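Local coordinates for trehalose-6-phosphate phosphatase-related protein (Thermoplasma acidophilum, PDB 1U02) that removes the phosphate from trehalose 6-phosphate to release free trehalose, using magnesium as cofactor, at residues 5-10 / 159-164; 64-69 / 153-158; 185-188 / 194-197. All coordinates share one frame; numbering follows the deposited sequence.

Overall arrangement
The chain starts in the central mixed sheet; residues 5-10 include the last part of strand 3-7 and the following loop. Residues 64-69 follow, joining two neighbouring antiparallel strands near one side of the same sheet. The chain then builds the separate four-stranded antiparallel sheet and leaves it through 153-158. There interaction 2 closes its loop against 64-69. The next residues, 159-164, start helix 161-169 and close interaction 1 against 5-10, so interaction 2 nests inside interaction 1. The two touch through K161 and V159, which pack on H66 and A68. Interaction 3 comes later, in series, and closes a short loop between helix 181-188 and strand 194-198. A186 links it to interaction 1 by packing on G162.

Interaction 1: residues 5-10 / 159-164; sequences FLDYDG and VNKGSA. With MG (magnesium ion), chain B; NA (sodium ion), chain C.
The carboxylate of D7 carries this contact. K161 NZ stands over one face of it and bonds to D7 OD1 from 63° out of the carboxylate plane, at 2.9 Å. This is a hydrogen bond within a salt bridge. Water 1 donates to the same oxygen, D7 OD1. The other oxygen, D7 OD2, binds the magnesium ion at 2.1 Å and also accepts from T11 OG1. The two ends of the carboxylate therefore have separate tasks, and the bonds fix its rotation. The lysine chain is extended beyond CG, with chi2 to chi4 all near 180°, and so spans the 9.5 Å between D7 CA and K161 CA. K161 NZ also makes a salt bridge with D183.

This is the active site of the HAD fold. D7 and D9 belong to its DxD signature, and D7 is probably the nucleophile, by similarity to relatives. D9 uses its backbone: D9 O binds the magnesium at 2.0 Å. Three waters and D179 complete that site. D9 OD1 holds a sodium ion at 2.7 Å, which P14 and S22 also bind, and D9 OD2 pairs with R47.

At the start of helix 161-169, N160 is the N-cap. Its OD1 accepts from S163 N at 3.0 Å, with the donor 49° out of the amide plane.

Interaction 2: residues 64-69 / 153-158; sequences CYHGAC and ELRVPG
H66 leans toward R155 of the other segment. Its CB points toward 153-158, and CG lies anti to the carbonyl carbon (chi1 -71°), which presents one ring face to the arginine. From there the ring can be followed atom by atom. H66 CG lies 4.0 Å from R155 NH1. H66 CD2 comes nearer, at 3.6 Å from R155 NH1, with H66 NE2 at 3.9 Å. NH1 thus sits above the ring, displaced toward the rim at CD2. The ring and guanidinium planes are 60° apart, so they do not lie flat on each other. ND1 meets the K161 chain. At the tip, H66 NE2 has a weak hydrogen bond of 3.3 Å with water 5, which in turn donates to E153 OE1 at 3.2 Å. The water bridges the histidine and the glutamate.

H66 lies in the turn between antiparallel strands 61-64 and 69-72. A68 and C69 both face C64, which makes a classic beta bulge. G67 N bonds to C64 O inside the turn. At the backbone angles of G67, a CB would collide with the carbonyl oxygen of H66. The partner segment leaves the four-stranded antiparallel sheet, consistent with the cap of HAD phosphatases, and returns to the core. The contact probably lies where core and cap meet. The nearest side-chain atom of H66 is about 7 Å from the magnesium ion.

The remaining contact is apolar: A68 CB meets V156 CG2 at 4.3 Å. R155 is held from its own sheet, since its NE forms a salt bridge with E144.

Interaction 3: residues 185-188 / 194-197; sequences AAFE and LTIK
F187 reaches from the helix to the strand, and its ring meets T195, I196 and K197. Its CG lies anti to the carbonyl carbon, and chi2 of -36° sets the tilt of the ring. F187 CD1 packs obliquely against T195 CG2 at 3.4 Å. At the far end, F187 CZ comes to 3.4 Å from I196 O. The K197 chain passes at the ring edge, where its CD is 4.2 Å from F187 CE2.

T195 places OG1 between the backbone N and the carbonyl carbon (chi1 49°). This sends the methyl CG2 to the phenylalanine, while OG1 accepts from K206 N. K197 bends at chi2 and chi4. Its NZ makes weak hydrogen bonds with backbone oxygens, D179 O among them, and D179 binds the magnesium. An alanine in place of F187 would remove the ring and would probably open a gap beside T195 CG2 and leave the K197 chain freer to move.

The contact closes the beta-alpha-beta unit of strand 174-178, helix 181-188 and strand 194-198. F187 also touches I176 and A205, and strand 194-198 runs between strands 174-178 and 207-209 of the central sheet.

Interaction 1: residues 5-10 / 159-164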
loop_
_atom_site.group_PDB
_atom_site.type_symbol
_atom_site.label_atom_id
_atom_site.label_comp_id
_atom_site.label_asym_id
_atom_site.label_seq_id
_atom_site.Cartn_x
_atom_site.Cartn_y
_atom_site.Cartn_z
ATOM N N PHE A 5 -4.961 -4.876 -10.521
ATOM C CA PHE A 5 -4.679 -4.102 -9.320
ATOM C C PHE A 5 -3.579 -4.833 -8.570
ATOM O O PHE A 5 -3.753 -5.980 -8.161
ATOM C CB PHE A 5 -5.939 -4.022 -8.461
ATOM C CG PHE A 5 -7.076 -3.288 -9.117
ATOM C CD1 PHE A 5 -7.217 -1.911 -8.953
ATOM C CD2 PHE A 5 -8.009 -3.974 -9.899
ATOM C CE1 PHE A 5 -8.273 -1.217 -9.553
ATOM C CE2 PHE A 5 -9.073 -3.293 -10.509
ATOM C CZ PHE A 5 -9.205 -1.908 -10.333
ATOM N N LEU A 6 -2.445 -4.169 -8.383
ATOM C CA LEU A 6 -1.313 -4.790 -7.709
ATOM C C LEU A 6 -0.846 -4.041 -6.472
ATOM O O LEU A 6 -0.583 -2.842 -6.532
ATOM C CB LEU A 6 -0.128 -4.889 -8.676
ATOM C CG LEU A 6 -0.367 -5.551 -10.032
ATOM C CD1 LEU A 6 0.794 -5.248 -10.981
ATOM C CD2 LEU A 6 -0.542 -7.045 -9.831
ATOM N N ASP A 7 -0.741 -4.754 -5.355
ATOM C CA ASP A 7 -0.228 -4.170 -4.123
ATOM C C ASP A 7 1.264 -4.002 -4.412
ATOM O O ASP A 7 1.800 -4.664 -5.302
ATOM C CB ASP A 7 -0.433 -5.145 -2.955
ATOM C CG ASP A 7 0.311 -4.722 -1.697
ATOM O OD1 ASP A 7 0.110 -3.587 -1.226
ATOM O OD2 ASP A 7 1.097 -5.536 -1.174
ATOM N N TYR A 8 1.939 -3.130 -3.671
ATOM C CA TYR A 8 3.364 -2.903 -3.900
ATOM C C TYR A 8 4.264 -3.665 -2.919
ATOM O O TYR A 8 4.906 -4.654 -3.289
ATOM C CB TYR A 8 3.673 -1.397 -3.822
ATOM C CG TYR A 8 5.051 -1.021 -4.310
ATOM C CD1 TYR A 8 5.386 -1.126 -5.662
ATOM C CD2 TYR A 8 6.032 -0.584 -3.422
ATOM C CE1 TYR A 8 6.665 -0.807 -6.120
ATOM C CE2 TYR A 8 7.325 -0.260 -3.872
ATOM C CZ TYR A 8 7.629 -0.376 -5.222
ATOM O OH TYR A 8 8.895 -0.071 -5.676
ATOM N N ASP A 9 4.312 -3.206 -1.670
ATOM C CA ASP A 9 5.155 -3.853 -0.668
ATOM C C ASP A 9 4.754 -5.287 -0.361
ATOM O O ASP A 9 3.601 -5.571 -0.035
ATOM C CB ASP A 9 5.167 -3.030 0.614
ATOM C CG ASP A 9 5.716 -1.642 0.389
ATOM O OD1 ASP A 9 6.911 -1.529 0.035
ATOM O OD2 ASP A 9 4.950 -0.675 0.547
ATOM N N GLY A 10 5.729 -6.184 -0.470
ATOM C CA GLY A 10 5.489 -7.589 -0.208
ATOM C C GLY A 10 4.819 -8.303 -1.364
ATOM O O GLY A 10 4.612 -9.517 -1.309
ATOM N N VAL A 159 -10.427 4.281 5.587
ATOM C CA VAL A 159 -9.779 3.847 4.346
ATOM C C VAL A 159 -9.938 2.339 4.165
ATOM O O VAL A 159 -9.867 1.581 5.130
ATOM C CB VAL A 159 -8.279 4.228 4.323
ATOM C CG1 VAL A 159 -8.141 5.746 4.345
ATOM C CG2 VAL A 159 -7.550 3.611 5.509
ATOM N N ASN A 160 -10.144 1.909 2.924
ATOM C CA ASN A 160 -10.356 0.494 2.622
ATOM C C ASN A 160 -9.924 0.138 1.189
ATOM O O ASN A 160 -10.546 0.587 0.225
ATOM C CB ASN A 160 -11.848 0.182 2.807
ATOM C CG ASN A 160 -12.157 -1.299 2.731
ATOM O OD1 ASN A 160 -11.810 -1.972 1.763
ATOM N ND2 ASN A 160 -12.825 -1.811 3.756
ATOM N N LYS A 161 -8.867 -0.661 1.048
ATOM C CA LYS A 161 -8.393 -1.071 -0.278
ATOM C C LYS A 161 -9.507 -1.698 -1.110
ATOM O O LYS A 161 -9.685 -1.359 -2.281
ATOM C CB LYS A 161 -7.266 -2.099 -0.175
ATOM C CG LYS A 161 -5.857 -1.548 -0.101
ATOM C CD LYS A 161 -4.865 -2.709 -0.083
ATOM C CE LYS A 161 -3.421 -2.235 -0.024
ATOM N NZ LYS A 161 -2.493 -3.391 0.131
ATOM N N GLY A 162 -10.234 -2.633 -0.499
ATOM C CA GLY A 162 -11.318 -3.314 -1.189
ATOM C C GLY A 162 -12.350 -2.381 -1.797
ATOM O O GLY A 162 -12.683 -2.506 -2.976
ATOM N N SER A 163 -12.851 -1.446 -0.993
ATOM C CA SER A 163 -13.854 -0.491 -1.458
ATOM C C SER A 163 -13.329 0.362 -2.608
ATOM O O SER A 163 -14.036 0.604 -3.591
ATOM C CB SER A 163 -14.293 0.420 -0.307
ATOM O OG SER A 163 -14.813 -0.348 0.766
ATOM N N ALA A 164 -12.088 0.822 -2.477
ATOM C CA ALA A 164 -11.466 1.651 -3.503
ATOM C C ALA A 164 -11.358 0.874 -4.811
ATOM O O ALA A 164 -11.675 1.392 -5.882
ATOM C CB ALA A 164 -10.080 2.103 -3.044
HETATM MG MG MG B . 1.731 -5.529 0.812
HETATM NA NA NA C . 9.054 -2.831 0.917
HETATM O O HOH W 1 1.892 -3.456 1.009
HETATM O O HOH W 2 2.545 -5.813 2.662
HETATM O O HOH W 3 -0.250 -5.225 1.491
HETATM O O HOH W 4 9.277 -3.023 3.431
#

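Interaction 2: residues 64-69 / 153-158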
loop_
_atom_site.group_PDB
_atom_site.type_symbol
_atom_site.label_atom_id
_atom_site.label_comp_id
_atom_site.label_asym_id
_atom_site.label_seq_id
_atom_site.Cartn_x
_atom_site.Cartn_y
_atom_site.Cartn_z
ATOM N N CYS A 64 -3.682 5.177 -3.541
ATOM C CA CYS A 64 -2.771 5.283 -2.398
ATOM C C CYS A 64 -3.467 5.467 -1.057
ATOM O O CYS A 64 -4.671 5.712 -1.004
ATOM C CB CYS A 64 -1.798 6.440 -2.633
ATOM S SG CYS A 64 -0.816 6.240 -4.148
ATOM N N TYR A 65 -2.696 5.344 0.025
ATOM C CA TYR A 65 -3.229 5.484 1.383
ATOM C C TYR A 65 -4.434 4.560 1.579
ATOM O O TYR A 65 -5.412 4.929 2.237
ATOM C CB TYR A 65 -3.671 6.929 1.649
ATOM C CG TYR A 65 -2.585 7.982 1.582
ATOM C CD1 TYR A 65 -1.534 7.990 2.498
ATOM C CD2 TYR A 65 -2.643 9.008 0.640
ATOM C CE1 TYR A 65 -0.568 8.995 2.483
ATOM C CE2 TYR A 65 -1.682 10.023 0.614
ATOM C CZ TYR A 65 -0.651 10.010 1.541
ATOM O OH TYR A 65 0.269 11.028 1.546
ATOM N N HIS A 66 -4.365 3.365 1.002
ATOM C CA HIS A 66 -5.451 2.395 1.116
ATOM C C HIS A 66 -6.770 2.945 0.571
ATOM O O HIS A 66 -7.849 2.462 0.928
ATOM C CB HIS A 66 -5.628 1.967 2.581
ATOM C CG HIS A 66 -4.516 1.104 3.097
ATOM N ND1 HIS A 66 -4.430 -0.242 2.819
ATOM C CD2 HIS A 66 -3.432 1.404 3.851
ATOM C CE1 HIS A 66 -3.338 -0.736 3.380
ATOM N NE2 HIS A 66 -2.716 0.243 4.012
ATOM N N GLY A 67 -6.676 3.954 -0.293
ATOM C CA GLY A 67 -7.870 4.534 -0.887
ATOM C C GLY A 67 -8.170 5.997 -0.595
ATOM O O GLY A 67 -9.049 6.572 -1.233
ATOM N N ALA A 68 -7.453 6.616 0.342
ATOM C CA ALA A 68 -7.714 8.017 0.678
ATOM C C ALA A 68 -7.398 8.984 -0.462
ATOM O O ALA A 68 -8.002 10.050 -0.566
ATOM C CB ALA A 68 -6.927 8.415 1.925
ATOM N N CYS A 69 -6.447 8.616 -1.309
ATOM C CA CYS A 69 -6.056 9.464 -2.425
ATOM C C CYS A 69 -5.619 8.596 -3.589
ATOM O O CYS A 69 -5.004 7.551 -3.392
ATOM C CB CYS A 69 -4.902 10.382 -2.002
ATOM S SG CYS A 69 -4.473 11.681 -3.182
ATOM N N GLU A 153 0.415 2.821 12.217
ATOM C CA GLU A 153 0.207 3.979 11.365
ATOM C C GLU A 153 -1.074 4.734 11.667
ATOM O O GLU A 153 -2.122 4.130 11.910
ATOM C CB GLU A 153 0.192 3.548 9.887
ATOM C CG GLU A 153 0.111 4.713 8.899
ATOM C CD GLU A 153 0.107 4.274 7.435
ATOM O OE1 GLU A 153 -0.906 3.711 6.971
ATOM O OE2 GLU A 153 1.122 4.495 6.745
ATOM N N LEU A 154 -0.970 6.059 11.668
ATOM C CA LEU A 154 -2.120 6.928 11.872
ATOM C C LEU A 154 -2.555 7.296 10.469
ATOM O O LEU A 154 -1.738 7.728 9.654
ATOM C CB LEU A 154 -1.728 8.188 12.643
ATOM C CG LEU A 154 -1.319 7.922 14.090
ATOM C CD1 LEU A 154 -0.998 9.242 14.785
ATOM C CD2 LEU A 154 -2.457 7.198 14.806
ATOM N N ARG A 155 -3.839 7.127 10.179
ATOM C CA ARG A 155 -4.325 7.412 8.844
ATOM C C ARG A 155 -5.739 7.983 8.843
ATOM O O ARG A 155 -6.342 8.180 9.900
ATOM C CB ARG A 155 -4.269 6.123 8.017
ATOM C CG ARG A 155 -5.105 4.997 8.598
ATOM C CD ARG A 155 -4.856 3.652 7.917
ATOM N NE ARG A 155 -5.926 2.707 8.237
ATOM C CZ ARG A 155 -5.968 1.436 7.846
ATOM N NH1 ARG A 155 -4.988 0.926 7.112
ATOM N NH2 ARG A 155 -7.008 0.678 8.177
ATOM N N VAL A 156 -6.257 8.256 7.649
ATOM C CA VAL A 156 -7.605 8.798 7.500
ATOM C C VAL A 156 -8.630 7.730 7.895
ATOM O O VAL A 156 -8.570 6.595 7.425
ATOM C CB VAL A 156 -7.867 9.244 6.036
ATOM C CG1 VAL A 156 -9.333 9.638 5.862
ATOM C CG2 VAL A 156 -6.968 10.419 5.684
ATOM N N PRO A 157 -9.582 8.077 8.774
ATOM C CA PRO A 157 -10.585 7.090 9.183
ATOM C C PRO A 157 -11.364 6.489 8.002
ATOM O O PRO A 157 -11.700 7.187 7.047
ATOM C CB PRO A 157 -11.495 7.890 10.120
ATOM C CG PRO A 157 -10.556 8.906 10.723
ATOM C CD PRO A 157 -9.750 9.342 9.513
ATOM N N GLY A 158 -11.619 5.185 8.069
ATOM C CA GLY A 158 -12.396 4.520 7.037
ATOM C C GLY A 158 -11.730 4.065 5.750
ATOM O O GLY A 158 -12.414 3.502 4.894
HETATM O O HOH W 5 0.241 1.422 4.972
#

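Interaction 3: residues 185-188 / 194-197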
loop_
_atom_site.group_PDB
_atom_site.type_symbol
_atom_site.label_atom_id
_atom_site.label_comp_id
_atom_site.label_asym_id
_atom_site.label_seq_id
_atom_site.Cartn_x
_atom_site.Cartn_y
_atom_site.Cartn_z
ATOM N N ALA A 185 -8.743 -8.736 2.665
ATOM C CA ALA A 185 -10.033 -8.077 2.777
ATOM C C ALA A 185 -10.469 -7.600 1.395
ATOM O O ALA A 185 -11.647 -7.676 1.039
ATOM C CB ALA A 185 -9.936 -6.899 3.739
ATOM N N ALA A 186 -9.510 -7.114 0.613
ATOM C CA ALA A 186 -9.802 -6.637 -0.731
ATOM C C ALA A 186 -10.326 -7.787 -1.597
ATOM O O ALA A 186 -11.204 -7.578 -2.433
ATOM C CB ALA A 186 -8.556 -6.024 -1.357
ATOM N N PHE A 187 -9.797 -8.993 -1.397
ATOM C CA PHE A 187 -10.258 -10.152 -2.165
ATOM C C PHE A 187 -11.727 -10.403 -1.818
ATOM O O PHE A 187 -12.553 -10.660 -2.692
ATOM C CB PHE A 187 -9.462 -11.422 -1.816
ATOM C CG PHE A 187 -7.969 -11.291 -1.976
ATOM C CD1 PHE A 187 -7.415 -10.531 -3.004
ATOM C CD2 PHE A 187 -7.114 -11.983 -1.118
ATOM C CE1 PHE A 187 -6.022 -10.462 -3.176
ATOM C CE2 PHE A 187 -5.723 -11.925 -1.278
ATOM C CZ PHE A 187 -5.177 -11.161 -2.313
ATOM N N GLU A 188 -12.033 -10.328 -0.526
ATOM C CA GLU A 188 -13.384 -10.536 -0.007
ATOM C C GLU A 188 -14.385 -9.558 -0.628
ATOM O O GLU A 188 -15.513 -9.938 -0.953
ATOM C CB GLU A 188 -13.367 -10.387 1.522
ATOM C CG GLU A 188 -14.623 -10.851 2.256
ATOM C CD GLU A 188 -15.790 -9.885 2.125
ATOM O OE1 GLU A 188 -15.591 -8.669 2.353
ATOM O OE2 GLU A 188 -16.911 -10.345 1.808
ATOM N N LEU A 194 -10.068 -12.304 -10.186
ATOM C CA LEU A 194 -8.979 -13.272 -10.130
ATOM C C LEU A 194 -8.044 -12.792 -9.025
ATOM O O LEU A 194 -7.133 -11.991 -9.260
ATOM C CB LEU A 194 -8.239 -13.328 -11.471
ATOM C CG LEU A 194 -7.373 -14.566 -11.743
ATOM C CD1 LEU A 194 -6.856 -14.524 -13.175
ATOM C CD2 LEU A 194 -6.217 -14.633 -10.761
ATOM N N THR A 195 -8.293 -13.279 -7.815
ATOM C CA THR A 195 -7.515 -12.904 -6.644
ATOM C C THR A 195 -6.238 -13.727 -6.501
ATOM O O THR A 195 -6.259 -14.953 -6.609
ATOM C CB THR A 195 -8.376 -13.053 -5.378
ATOM O OG1 THR A 195 -9.014 -14.339 -5.386
ATOM C CG2 THR A 195 -9.451 -11.967 -5.342
ATOM N N ILE A 196 -5.126 -13.042 -6.247
ATOM C CA ILE A 196 -3.830 -13.700 -6.110
ATOM C C ILE A 196 -3.160 -13.345 -4.784
ATOM O O ILE A 196 -2.865 -12.178 -4.518
ATOM C CB ILE A 196 -2.879 -13.285 -7.258
ATOM C CG1 ILE A 196 -3.513 -13.603 -8.614
ATOM C CG2 ILE A 196 -1.543 -13.985 -7.104
ATOM C CD1 ILE A 196 -2.704 -13.092 -9.791
ATOM N N LYS A 197 -2.909 -14.353 -3.958
ATOM C CA LYS A 197 -2.264 -14.129 -2.669
ATOM C C LYS A 197 -0.766 -14.369 -2.794
ATOM O O LYS A 197 -0.336 -15.343 -3.409
ATOM C CB LYS A 197 -2.846 -15.076 -1.616
ATOM C CG LYS A 197 -2.150 -15.052 -0.253
ATOM C CD LYS A 197 -2.446 -13.773 0.524
ATOM C CE LYS A 197 -1.998 -13.886 1.978
ATOM N NZ LYS A 197 -0.560 -14.227 2.095
#